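Local coordinates for protein TRAP dicarboxylate transporter-DctP subunit (Rhodobacter sphaeroides, PDB 4PE3) that probably binds a small organic acid or similar solute in the periplasm and delivers it to a TRAP-type membrane transporter, at residues P119-D124 / K340-E345. Numbering follows the deposited sequence. Where two conformers were deposited one is given.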
loop_
_atom_site.group_PDB
_atom_site.type_symbol
_atom_site.label_atom_id
_atom_site.label_comp_id
_atom_site.label_asym_id
_atom_site.label_seq_id
_atom_site.Cartn_x
_atom_site.Cartn_y
_atom_site.Cartn_z
ATOM N N PRO A 119 9.024 1.114 -0.405
ATOM C CA PRO A 119 8.130 1.390 -1.539
ATOM C C PRO A 119 8.812 1.234 -2.898
ATOM O O PRO A 119 8.139 0.889 -3.862
ATOM C CB PRO A 119 7.697 2.839 -1.300
ATOM C CG PRO A 119 7.760 3.011 0.180
ATOM C CD PRO A 119 8.887 2.137 0.651
ATOM N N ALA A 120 10.111 1.483 -2.994
ATOM C CA ALA A 120 10.793 1.359 -4.285
ATOM C C ALA A 120 10.648 -0.045 -4.871
ATOM O O ALA A 120 10.598 -0.215 -6.091
ATOM C CB ALA A 120 12.254 1.738 -4.156
ATOM N N GLN A 121 10.603 -1.054 -4.008
ATOM C CA GLN A 121 10.469 -2.428 -4.488
ATOM C C GLN A 121 9.121 -2.646 -5.164
ATOM O O GLN A 121 9.048 -3.186 -6.271
ATOM C CB GLN A 121 10.647 -3.430 -3.357
ATOM C CG GLN A 121 12.038 -3.442 -2.741
ATOM C CD GLN A 121 12.144 -4.395 -1.572
ATOM O OE1 GLN A 121 11.154 -4.794 -0.961
ATOM N NE2 GLN A 121 13.364 -4.786 -1.264
HETATM N N MSE A 122 8.054 -2.219 -4.508
HETATM C CA MSE A 122 6.712 -2.357 -5.082
HETATM C C MSE A 122 6.552 -1.544 -6.373
HETATM O O MSE A 122 5.964 -2.004 -7.362
HETATM C CB MSE A 122 5.671 -1.969 -4.036
HETATM C CG MSE A 122 4.231 -2.184 -4.489
HETATM SE SE MSE A 122 3.499 -0.689 -5.454
HETATM C CE MSE A 122 3.082 0.482 -3.999
ATOM N N ILE A 123 7.094 -0.335 -6.361
ATOM C CA ILE A 123 7.024 0.535 -7.530
ATOM C C ILE A 123 7.775 -0.092 -8.712
ATOM O O ILE A 123 7.311 -0.047 -9.848
ATOM C CB ILE A 123 7.557 1.940 -7.193
ATOM C CG1 ILE A 123 6.505 2.724 -6.393
ATOM C CG2 ILE A 123 7.921 2.704 -8.435
ATOM C CD1 ILE A 123 7.069 3.755 -5.451
ATOM N N ASP A 124 8.927 -0.694 -8.449
ATOM C CA ASP A 124 9.674 -1.378 -9.501
ATOM C C ASP A 124 8.933 -2.609 -10.014
ATOM O O ASP A 124 8.899 -2.858 -11.228
ATOM C CB ASP A 124 11.084 -1.733 -9.033
ATOM C CG ASP A 124 11.936 -2.260 -10.160
ATOM O OD1 ASP A 124 12.320 -1.435 -11.009
ATOM O OD2 ASP A 124 12.198 -3.480 -10.205
ATOM N N LYS A 340 14.775 -10.893 -8.245
ATOM C CA LYS A 340 15.486 -9.813 -7.556
ATOM C C LYS A 340 16.278 -10.297 -6.342
ATOM O O LYS A 340 16.896 -9.492 -5.640
ATOM C CB LYS A 340 14.517 -8.706 -7.130
ATOM C CG LYS A 340 13.923 -7.913 -8.281
ATOM C CD LYS A 340 14.949 -7.711 -9.385
ATOM C CE LYS A 340 14.595 -6.554 -10.301
ATOM N NZ LYS A 340 14.862 -5.265 -9.603
ATOM N N GLY A 341 16.252 -11.601 -6.087
ATOM C CA GLY A 341 16.975 -12.160 -4.951
ATOM C C GLY A 341 16.307 -11.891 -3.613
ATOM O O GLY A 341 16.934 -12.003 -2.553
ATOM N N LEU A 342 15.029 -11.538 -3.656
ATOM C CA LEU A 342 14.280 -11.209 -2.464
ATOM C C LEU A 342 13.632 -12.429 -1.822
ATOM O O LEU A 342 13.239 -12.398 -0.652
ATOM C CB LEU A 342 13.206 -10.177 -2.834
ATOM C CG LEU A 342 13.782 -8.797 -3.175
ATOM C CD1 LEU A 342 12.706 -7.849 -3.716
ATOM C CD2 LEU A 342 14.493 -8.176 -1.972
HETATM N N MSE A 343 13.501 -13.504 -2.584
HETATM C CA MSE A 343 12.903 -14.720 -2.058
HETATM C C MSE A 343 13.677 -15.920 -2.561
HETATM O O MSE A 343 14.222 -15.891 -3.662
HETATM C CB MSE A 343 11.462 -14.815 -2.523
HETATM C CG MSE A 343 10.519 -15.492 -1.565
HETATM SE SE MSE A 343 8.774 -15.292 -2.354
HETATM C CE MSE A 343 8.943 -16.695 -3.667
ATOM N N ALA A 344 13.716 -16.969 -1.743
ATOM C CA ALA A 344 14.472 -18.173 -2.049
ATOM C C ALA A 344 14.074 -18.680 -3.413
ATOM O O ALA A 344 12.890 -18.799 -3.711
ATOM C CB ALA A 344 14.251 -19.260 -0.979
ATOM N N GLU A 345 15.073 -18.982 -4.236
ATOM C CA GLU A 345 14.841 -19.322 -5.632
ATOM C C GLU A 345 14.245 -20.720 -5.766
ATOM O O GLU A 345 14.501 -21.619 -4.959
ATOM C CB GLU A 345 16.148 -19.218 -6.426
ATOM C CG GLU A 345 16.000 -19.446 -7.927
ATOM C CD GLU A 345 15.761 -18.167 -8.715
ATOM O OE1 GLU A 345 15.810 -17.072 -8.119
ATOM O OE2 GLU A 345 15.531 -18.259 -9.938
ATOM O OXT GLU A 345 13.490 -20.981 -6.704
#
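Asp124 and Lys340 supply the charged half of this contact, a salt bridge that ties the first turns of helix 119-128 to the C-terminal tail of the chain. The whole is an example of how a small surface contact can combine one ionic pair with one apolar touch. Lys340 NZ stands 3.3 Å from Asp124 OD2, a rather long bond, and reaches the oxygen from above the carboxylate, 44° out of its plane. The two side chains meet at about a right angle, and the lysine chain, bent at chi2 and again at chi4, brings its ammonium group round to the acid. With CG anti to the backbone N (chi1 -172°), Asp124 holds its carboxylate where Tyr336 OH also bonds OD2 and Asn128 ND2 bonds OD1. An alanine in place of Asp124 would probably leave the Lys340 ammonium without its counter-charge here and Tyr336 OH without this acceptor.

Lys340 directly follows helix 324-339, which ends in a Schellman motif: Gly341, at positive phi (75°), turns the chain out of the helix and Leu342 then points back toward helix 119-128.

The remaining contact is between an amide and a methyl pair. Gln121 and Leu342 approach from opposite directions, and Gln121 NE2 lies 3.6 Å from Leu342 CD2 and 4.0 Å from Leu342 CD1. Gln121 OE1 accepts a hydrogen bond from Ala117 N, which limits rotation of the amide and leaves its nitrogen against the leucine methyls.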